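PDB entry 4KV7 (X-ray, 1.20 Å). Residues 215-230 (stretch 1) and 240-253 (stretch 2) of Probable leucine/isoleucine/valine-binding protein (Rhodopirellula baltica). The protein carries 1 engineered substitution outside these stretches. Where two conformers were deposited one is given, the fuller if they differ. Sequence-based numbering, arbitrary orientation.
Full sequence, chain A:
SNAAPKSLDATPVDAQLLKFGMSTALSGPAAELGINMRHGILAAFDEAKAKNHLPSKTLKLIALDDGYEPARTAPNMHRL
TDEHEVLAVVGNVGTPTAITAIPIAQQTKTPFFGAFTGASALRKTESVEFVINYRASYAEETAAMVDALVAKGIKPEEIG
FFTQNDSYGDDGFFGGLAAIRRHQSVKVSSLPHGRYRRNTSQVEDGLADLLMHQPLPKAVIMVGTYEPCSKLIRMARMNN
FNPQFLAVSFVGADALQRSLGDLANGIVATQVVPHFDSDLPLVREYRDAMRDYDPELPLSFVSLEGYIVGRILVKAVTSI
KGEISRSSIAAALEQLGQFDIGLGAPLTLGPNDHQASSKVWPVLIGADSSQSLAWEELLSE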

ATOM      1  N   PRO A 215       7.485  25.843  16.420  1.00 22.54           N
ATOM      2  CA  PRO A 215       7.665  25.100  17.669  1.00 22.43           C
ATOM      3  C   PRO A 215       8.084  23.659  17.404  1.00 19.79           C
ATOM      4  O   PRO A 215       7.996  23.185  16.272  1.00 19.39           O
ATOM      5  CB  PRO A 215       6.260  25.111  18.270  1.00 26.16           C
ATOM      6  CG  PRO A 215       5.371  25.048  17.078  1.00 24.78           C
ATOM      7  CD  PRO A 215       6.066  25.872  16.008  1.00 24.71           C
ATOM      8  N   LEU A 216       8.539  22.971  18.444  1.00 19.99           N
ATOM      9  CA  LEU A 216       8.871  21.554  18.336  1.00 19.00           C
ATOM     10  C   LEU A 216       7.615  20.761  17.976  1.00 18.10           C
ATOM     11  O   LEU A 216       6.562  20.982  18.568  1.00 18.71           O
ATOM     12  CB  LEU A 216       9.434  21.066  19.668  1.00 21.77           C
ATOM     13  CG  LEU A 216       9.911  19.619  19.763  1.00 22.82           C
ATOM     14  CD1 LEU A 216      11.216  19.417  18.989  1.00 25.03           C
ATOM     15  CD2 LEU A 216      10.064  19.195  21.215  1.00 23.44           C
ATOM     16  N   PRO A 217       7.707  19.857  16.994  1.00 16.31           N
ATOM     17  CA  PRO A 217       6.496  19.115  16.629  1.00 15.07           C
ATOM     18  C   PRO A 217       5.974  18.240  17.764  1.00 16.12           C
ATOM     19  O   PRO A 217       6.760  17.623  18.493  1.00 17.88           O
ATOM     20  CB  PRO A 217       6.962  18.235  15.465  1.00 16.97           C
ATOM     21  CG  PRO A 217       8.155  18.923  14.916  1.00 17.53           C
ATOM     22  CD  PRO A 217       8.837  19.540  16.106  1.00 17.35           C
ATOM     23  N   LYS A 218       4.651  18.212  17.918  1.00 15.19           N
ATOM     24  CA  LYS A 218       4.010  17.303  18.863  1.00 15.55           C
ATOM     25  C   LYS A 218       3.555  16.025  18.183  1.00 14.49           C
ATOM     26  O   LYS A 218       3.275  15.029  18.853  1.00 17.35           O
ATOM     27  CB  LYS A 218       2.828  17.971  19.559  1.00 15.47           C
ATOM     28  CG  LYS A 218       3.250  19.049  20.530  1.00 17.53           C
ATOM     29  CD  LYS A 218       2.060  19.661  21.263  1.00 18.87           C
ATOM     30  CE  LYS A 218       2.519  20.523  22.434  1.00 26.62           C
ATOM     31  NZ  LYS A 218       3.500  21.564  22.034  1.00 38.73           N
ATOM     32  N   ALA A 219       3.498  16.057  16.858  1.00 12.74           N
ATOM     33  CA  ALA A 219       3.124  14.895  16.079  1.00 12.21           C
ATOM     34  C   ALA A 219       4.038  14.854  14.877  1.00 12.17           C
ATOM     35  O   ALA A 219       4.339  15.901  14.291  1.00 12.86           O
ATOM     36  CB  ALA A 219       1.668  15.001  15.620  1.00 14.97           C
ATOM     37  N   VAL A 220       4.479  13.658  14.510  1.00 11.15           N
ATOM     38  CA  VAL A 220       5.300  13.472  13.324  1.00 11.34           C
ATOM     39  C   VAL A 220       4.657  12.411  12.445  1.00 10.34           C
ATOM     40  O   VAL A 220       4.522  11.248  12.838  1.00 11.43           O
ATOM     41  CB  VAL A 220       6.744  13.060  13.671  1.00 11.65           C
ATOM     42  CG1 VAL A 220       7.537  12.768  12.413  1.00 12.79           C
ATOM     43  CG2 VAL A 220       7.427  14.155  14.478  1.00 13.73           C
ATOM     44  N   ILE A 221       4.247  12.833  11.252  1.00  9.55           N
ATOM     45  CA  ILE A 221       3.682  11.958  10.239  1.00 10.20           C
ATOM     46  C   ILE A 221       4.823  11.403   9.401  1.00  8.88           C
ATOM     47  O   ILE A 221       5.603  12.150   8.795  1.00  9.79           O
ATOM     48  CB  ILE A 221       2.630  12.712   9.386  1.00 10.16           C
ATOM     49  CG1 ILE A 221       1.409  13.032  10.255  1.00 10.40           C
ATOM     50  CG2 ILE A 221       2.215  11.885   8.176  1.00  9.97           C
ATOM     51  CD1 ILE A 221       0.396  14.002   9.628  1.00 11.71           C
HETATM   52  N   MSE A 222       4.919  10.079   9.384  1.00  9.13           N
HETATM   53  CA  MSE A 222       6.016   9.378   8.720  1.00  9.42           C
HETATM   54  C   MSE A 222       5.575   8.825   7.376  1.00  9.57           C
HETATM   55  O   MSE A 222       4.696   7.952   7.295  1.00 10.52           O
HETATM   56  CB  MSE A 222       6.539   8.250   9.605  1.00 10.42           C
HETATM   57  CG  MSE A 222       6.989   8.732  10.970  1.00 11.87           C
HETATM   58 SE   MSE A 222       7.845   7.390  12.086  0.62 12.61          SE
HETATM   59  CE  MSE A 222       6.429   6.062  12.052  1.00 19.04           C
ATOM     60  N   VAL A 223       6.184   9.356   6.325  1.00  8.09           N
ATOM     61  CA  VAL A 223       5.912   8.929   4.962  1.00  8.47           C
ATOM     62  C   VAL A 223       7.197   8.267   4.468  1.00  8.61           C
ATOM     63  O   VAL A 223       7.997   8.859   3.743  1.00  8.74           O
ATOM     64  CB  VAL A 223       5.488  10.122   4.063  1.00  8.91           C
ATOM     65  CG1 VAL A 223       5.041   9.618   2.711  1.00  9.37           C
ATOM     66  CG2 VAL A 223       4.379  10.951   4.724  1.00  9.73           C
ATOM     67  N   GLY A 224       7.406   7.036   4.922  1.00  8.27           N
ATOM     68  CA  GLY A 224       8.650   6.344   4.687  1.00  8.89           C
ATOM     69  C   GLY A 224       8.449   4.851   4.668  1.00  8.60           C
ATOM     70  O   GLY A 224       7.333   4.384   4.460  1.00  8.40           O
ATOM     71  N   THR A 225       9.530   4.098   4.848  1.00  9.42           N
ATOM     72  CA  THR A 225       9.450   2.647   4.968  1.00  9.07           C
ATOM     73  C   THR A 225       9.929   2.218   6.352  1.00  8.48           C
ATOM     74  O   THR A 225      10.552   3.000   7.082  1.00  9.64           O
ATOM     75  CB  THR A 225      10.284   1.945   3.899  1.00  9.90           C
ATOM     76  OG1 THR A 225      11.633   2.415   3.981  1.00 11.09           O
ATOM     77  CG2 THR A 225       9.704   2.232   2.503  1.00 10.95           C
ATOM     78  N   TYR A 226       9.666   0.962   6.700  1.00  9.13           N
ATOM     79  CA  TYR A 226       9.888   0.483   8.055  1.00  9.43           C
ATOM     80  C   TYR A 226      11.313   0.641   8.561  1.00 10.24           C
ATOM     81  O   TYR A 226      11.503   0.992   9.724  1.00 10.81           O
ATOM     82  CB  TYR A 226       9.391  -0.955   8.244  1.00 10.38           C
ATOM     83  CG  TYR A 226       9.959  -1.957   7.267  1.00  9.56           C
ATOM     84  CD1 TYR A 226       9.314  -2.211   6.056  1.00 10.10           C
ATOM     85  CD2 TYR A 226      11.110  -2.677   7.563  1.00  9.76           C
ATOM     86  CE1 TYR A 226       9.817  -3.137   5.155  1.00  9.98           C
ATOM     87  CE2 TYR A 226      11.616  -3.605   6.666  1.00 11.16           C
ATOM     88  CZ  TYR A 226      10.962  -3.834   5.467  1.00 10.07           C
ATOM     89  OH  TYR A 226      11.426  -4.734   4.550  1.00 11.50           O
ATOM     90  N   GLU A 227      12.325   0.379   7.736  1.00  9.65           N
ATOM     91  CA  GLU A 227      13.702   0.466   8.226  1.00 10.60           C
ATOM     92  C   GLU A 227      14.098   1.890   8.669  1.00 10.38           C
ATOM     93  O   GLU A 227      14.498   2.084   9.823  1.00 11.00           O
ATOM     94  CB  GLU A 227      14.732  -0.111   7.244  1.00 11.74           C
ATOM     95  CG  GLU A 227      16.123  -0.121   7.872  1.00 13.43           C
ATOM     96  CD  GLU A 227      17.290  -0.209   6.887  1.00 14.42           C
ATOM     97  OE1 GLU A 227      17.134   0.179   5.704  1.00 14.81           O
ATOM     98  OE2 GLU A 227      18.382  -0.612   7.335  1.00 17.91           O
ATOM     99  N   PRO A 228      14.000   2.882   7.769  1.00 10.38           N
ATOM    100  CA  PRO A 228      14.378   4.226   8.203  1.00 11.23           C
ATOM    101  C   PRO A 228      13.427   4.780   9.256  1.00 10.25           C
ATOM    102  O   PRO A 228      13.885   5.521  10.128  1.00 11.78           O
ATOM    103  CB  PRO A 228      14.338   5.048   6.906  1.00 11.92           C
ATOM    104  CG  PRO A 228      13.443   4.291   6.001  1.00 11.64           C
ATOM    105  CD  PRO A 228      13.670   2.855   6.332  1.00 11.12           C
ATOM    106  N   CYS A 229      12.144   4.438   9.204  1.00  9.69           N
ATOM    107  CA  CYS A 229      11.225   4.922  10.228  1.00  9.65           C
ATOM    108  C   CYS A 229      11.557   4.350  11.600  1.00 11.80           C
ATOM    109  O   CYS A 229      11.495   5.064  12.611  1.00 11.38           O
ATOM    110  CB  CYS A 229       9.779   4.639   9.837  1.00 11.35           C
ATOM    111  SG  CYS A 229       9.215   5.687   8.470  1.00 11.02           S
ATOM    112  N   SER A 230      11.951   3.081  11.648  1.00 11.63           N
ATOM    113  CA  SER A 230      12.348   2.472  12.911  0.73 12.09           C
ATOM    114  C   SER A 230      13.574   3.160  13.480  1.00 14.40           C
ATOM    115  O   SER A 230      13.648   3.437  14.681  1.00 14.52           O
ATOM    116  CB  SER A 230      12.660   0.989  12.733  0.73 12.77           C
ATOM    117  OG  SER A 230      11.499   0.260  12.413  0.73 13.32           O
ATOM    118  N   ASN A 240      15.917  12.542  23.233  1.00 22.63           N
ATOM    119  CA  ASN A 240      14.987  13.188  24.160  1.00 24.63           C
ATOM    120  C   ASN A 240      13.767  13.793  23.460  1.00 25.60           C
ATOM    121  O   ASN A 240      13.272  14.851  23.857  1.00 25.49           O
ATOM    122  CB  ASN A 240      15.728  14.240  25.007  1.00 25.63           C
ATOM    123  CG  ASN A 240      14.947  14.667  26.236  1.00 30.62           C
ATOM    124  OD1 ASN A 240      14.007  13.989  26.653  1.00 40.57           O
ATOM    125  ND2 ASN A 240      15.334  15.797  26.821  1.00 29.85           N
ATOM    126  N   PHE A 241      13.280  13.106  22.429  1.00 22.16           N
ATOM    127  CA  PHE A 241      12.167  13.601  21.628  1.00 21.02           C
ATOM    128  C   PHE A 241      11.114  12.512  21.469  1.00 19.64           C
ATOM    129  O   PHE A 241      11.378  11.481  20.852  1.00 21.88           O
ATOM    130  CB  PHE A 241      12.688  14.032  20.257  1.00 19.35           C
ATOM    131  CG  PHE A 241      11.632  14.571  19.330  1.00 20.50           C
ATOM    132  CD1 PHE A 241      10.763  15.575  19.737  1.00 22.72           C
ATOM    133  CD2 PHE A 241      11.550  14.108  18.027  1.00 22.51           C
ATOM    134  CE1 PHE A 241       9.807  16.077  18.867  1.00 23.38           C
ATOM    135  CE2 PHE A 241      10.600  14.607  17.154  1.00 22.00           C
ATOM    136  CZ  PHE A 241       9.733  15.599  17.578  1.00 23.83           C
ATOM    137  N   ASN A 242       9.923  12.747  22.015  1.00 20.39           N
ATOM    138  CA  ASN A 242       8.864  11.742  22.010  1.00 22.98           C
ATOM    139  C   ASN A 242       7.502  12.276  21.559  1.00 20.97           C
ATOM    140  O   ASN A 242       6.543  12.297  22.333  1.00 22.75           O
ATOM    141  CB  ASN A 242       8.741  11.093  23.394  1.00 25.54           C
ATOM    142  CG  ASN A 242       9.989  10.322  23.795  1.00 30.69           C
ATOM    143  OD1 ASN A 242      10.169   9.167  23.406  1.00 33.12           O
ATOM    144  ND2 ASN A 242      10.852  10.956  24.580  1.00 31.68           N
ATOM    145  N   PRO A 243       7.401  12.700  20.295  1.00 18.47           N
ATOM    146  CA  PRO A 243       6.113  13.170  19.784  1.00 16.96           C
ATOM    147  C   PRO A 243       5.198  11.985  19.524  1.00 17.16           C
ATOM    148  O   PRO A 243       5.637  10.837  19.624  1.00 18.67           O
ATOM    149  CB  PRO A 243       6.498  13.782  18.443  1.00 16.62           C
ATOM    150  CG  PRO A 243       7.623  12.884  17.971  1.00 15.62           C
ATOM    151  CD  PRO A 243       8.419  12.616  19.231  1.00 17.44           C
ATOM    152  N   GLN A 244       3.947  12.248  19.174  1.00 16.27           N
ATOM    153  CA  GLN A 244       3.104  11.195  18.631  1.00 16.03           C
ATOM    154  C   GLN A 244       3.570  10.893  17.214  1.00 13.97           C
ATOM    155  O   GLN A 244       3.546  11.771  16.353  1.00 14.74           O
ATOM    156  CB  GLN A 244       1.647  11.648  18.599  1.00 16.38           C
ATOM    157  CG  GLN A 244       0.713  10.656  17.927  1.00 17.07           C
ATOM    158  CD  GLN A 244       0.577   9.364  18.710  1.00 16.85           C
ATOM    159  OE1 GLN A 244       0.077   9.361  19.830  1.00 19.81           O
ATOM    160  NE2 GLN A 244       1.001   8.254  18.113  1.00 15.82           N
ATOM    161  N   PHE A 245       3.995   9.655  16.970  1.00 13.28           N
ATOM    162  CA  PHE A 245       4.376   9.227  15.628  1.00 12.29           C
ATOM    163  C   PHE A 245       3.177   8.607  14.937  1.00 11.69           C
ATOM    164  O   PHE A 245       2.428   7.847  15.555  1.00 13.79           O
ATOM    165  CB  PHE A 245       5.528   8.219  15.686  1.00 13.46           C
ATOM    166  CG  PHE A 245       6.841   8.825  16.094  1.00 13.60           C
ATOM    167  CD1 PHE A 245       7.546   9.621  15.204  1.00 14.22           C
ATOM    168  CD2 PHE A 245       7.367   8.606  17.356  1.00 15.53           C
ATOM    169  CE1 PHE A 245       8.750  10.180  15.556  1.00 15.57           C
ATOM    170  CE2 PHE A 245       8.577   9.165  17.716  1.00 16.41           C
ATOM    171  CZ  PHE A 245       9.269   9.955  16.809  1.00 17.18           C
ATOM    172  N   LEU A 246       2.997   8.939  13.666  1.00 10.77           N
ATOM    173  CA  LEU A 246       1.921   8.356  12.863  1.00 10.64           C
ATOM    174  C   LEU A 246       2.499   7.859  11.553  1.00 12.08           C
ATOM    175  O   LEU A 246       3.108   8.632  10.813  1.00 17.55           O
ATOM    176  CB  LEU A 246       0.825   9.376  12.549  1.00 12.53           C
ATOM    177  CG  LEU A 246       0.165  10.048  13.756  1.00 11.78           C
ATOM    178  CD1 LEU A 246       0.837  11.376  14.109  1.00 13.21           C
ATOM    179  CD2 LEU A 246      -1.322  10.249  13.509  1.00 14.69           C
ATOM    180  N   ALA A 247       2.287   6.584  11.245  1.00  9.73           N
ATOM    181  CA  ALA A 247       2.841   5.963  10.046  1.00  9.71           C
ATOM    182  C   ALA A 247       1.752   5.791   9.002  1.00  8.83           C
ATOM    183  O   ALA A 247       0.661   5.292   9.308  1.00  9.52           O
ATOM    184  CB  ALA A 247       3.427   4.614  10.401  1.00 10.43           C
ATOM    185  N   VAL A 248       2.038   6.165   7.764  1.00  8.02           N
ATOM    186  CA  VAL A 248       1.106   5.840   6.686  1.00  8.16           C
ATOM    187  C   VAL A 248       1.176   4.351   6.374  1.00  7.78           C
ATOM    188  O   VAL A 248       2.099   3.633   6.809  1.00  8.38           O
ATOM    189  CB  VAL A 248       1.323   6.683   5.406  1.00  8.83           C
ATOM    190  CG1 VAL A 248       1.144   8.174   5.707  1.00 10.36           C
ATOM    191  CG2 VAL A 248       2.670   6.403   4.771  1.00  9.55           C
ATOM    192  N   SER A 249       0.219   3.889   5.582  1.00  8.67           N
ATOM    193  CA  SER A 249       0.079   2.480   5.244  1.00  8.26           C
ATOM    194  C   SER A 249       1.358   1.837   4.717  1.00  8.33           C
ATOM    195  O   SER A 249       1.709   0.708   5.094  1.00  9.04           O
ATOM    196  CB  SER A 249      -1.026   2.344   4.198  1.00  8.68           C
ATOM    197  OG  SER A 249      -0.701   3.127   3.067  1.00  8.89           O
ATOM    198  N   PHE A 250       2.034   2.545   3.826  1.00  7.91           N
ATOM    199  CA  PHE A 250       3.173   2.029   3.087  1.00  7.93           C
ATOM    200  C   PHE A 250       4.367   1.732   3.989  1.00  8.28           C
ATOM    201  O   PHE A 250       5.227   0.947   3.608  1.00  8.91           O
ATOM    202  CB  PHE A 250       3.573   3.053   2.012  1.00  8.16           C
ATOM    203  CG  PHE A 250       4.590   2.554   1.015  1.00  8.04           C
ATOM    204  CD1 PHE A 250       5.954   2.682   1.249  1.00  8.28           C
ATOM    205  CD2 PHE A 250       4.174   1.984  -0.182  1.00  8.19           C
ATOM    206  CE1 PHE A 250       6.876   2.233   0.330  1.00  8.55           C
ATOM    207  CE2 PHE A 250       5.095   1.517  -1.097  1.00  8.19           C
ATOM    208  CZ  PHE A 250       6.458   1.643  -0.841  1.00  9.23           C
ATOM    209  N   VAL A 251       4.444   2.354   5.167  1.00  8.38           N
ATOM    210  CA  VAL A 251       5.560   2.100   6.076  1.00  8.22           C
ATOM    211  C   VAL A 251       5.711   0.611   6.354  1.00  8.18           C
ATOM    212  O   VAL A 251       6.826   0.099   6.404  1.00  9.38           O
ATOM    213  CB  VAL A 251       5.382   2.877   7.401  1.00  9.12           C
ATOM    214  CG1 VAL A 251       6.451   2.490   8.418  1.00 10.57           C
ATOM    215  CG2 VAL A 251       5.413   4.372   7.139  1.00  9.66           C
ATOM    216  N   GLY A 252       4.587  -0.076   6.529  1.00  8.91           N
ATOM    217  CA  GLY A 252       4.582  -1.481   6.902  1.00  9.92           C
ATOM    218  C   GLY A 252       4.535  -1.618   8.408  1.00  9.47           C
ATOM    219  O   GLY A 252       5.571  -1.778   9.062  1.00 10.48           O
ATOM    220  N   ALA A 253       3.333  -1.510   8.969  1.00  9.81           N
ATOM    221  CA  ALA A 253       3.168  -1.439  10.420  1.00 10.40           C
ATOM    222  C   ALA A 253       3.605  -2.718  11.108  1.00 10.35           C
ATOM    223  O   ALA A 253       4.093  -2.678  12.231  1.00 11.97           O
ATOM    224  CB  ALA A 253       1.724  -1.107  10.775  1.00 10.58           C
TER

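What joins the two stretches along their length? Two parallel strands, 219-223 and 244-247, lie side by side with their directions 19° apart, and five backbone hydrogen bonds lace them together. Gln-244 N donates to Lys-218 O (2.9 Å), Val-220 N to Gln-244 O (2.8 Å), Leu-246 N to Val-220 O (2.9 Å), Met-222 N to Leu-246 O (2.7 Å) and Val-248 N to Met-222 O (3.2 Å). The pattern is the one expected of parallel strands: Val-220 and Met-222 use both their N and O atoms across the contact, while Ile-221 between them gives none of these bonds. Ile-221 CA instead approaches Leu-246 O at 3.4 Å, a CA-H...O contact to the oxygen that also accepts from Met-222 N.

Why does Met-222, a selenomethionine here, cover more surface than any other residue? Its unbranched side chain, with chi angles m, t and m, leaves the same face of the sheet as Val-220, Phe-245 and Ala-247, and it is long enough to touch two neighbours on the partner strand. Met-222 SE lies 3.8 Å from Phe-245 CD1 and 4.8 Å from the ring centroid, approaching obliquely, while Met-222 CE packs 3.7 Å from Ala-247 CB. The methyl group of Ala-247 offers that terminal carbon an apolar surface. Phe-245 also meets its bridge partner, with Val-220 CB 3.8 Å from Phe-245 CD1, so one ring serves two residues of the other strand.

How does Val-251, the next in covered area, close the contact beyond the strands? Its side chain, with chi1 t, sets one methyl against the backbone at the end of the strand and just after it, Val-251 CG2 lying 3.3 Å from Gly-224 O and 3.7 Å from Met-222 O. The other methyl faces the helix that follows, with Val-251 CG1 4.2 Å from Cys-229 CB. A branched apolar residue thus reaches both places at once. Its backbone takes part as well: Val-251 CA makes a CA-H...O contact with Gly-224 O at 3.3 Å, and Val-251 O sits 3.0 Å from Tyr-226 N. Gly-224 suits this place because a CB there would clash with Cys-229 SG, 3.0 Å from its ideal position. Nearby, Thr-225 CG2 meets the edge of the Phe-250 ring, 3.6 Å from Phe-250 CE1.

What do Leu-246 and Val-220 add on the two faces of the sheet? Leu-246 shares its face with Ala-219 and Ile-221, and its CD1 carbon touches both, 4.0 Å from Ala-219 CB and 4.2 Å from Ile-221 CG1. Val-220, on the other face, points its CG2 methyl at the start of the second stretch, 3.7 Å from Pro-243 CG and 4.1 Å from Phe-241 CZ. Phe-241 extends this apolar patch towards the surface, where Leu-216 CD1 lies 3.6 Å from Phe-241 CE1. Altogether the two stretches bury 895 Å², much of it beneath aliphatic and aromatic groups.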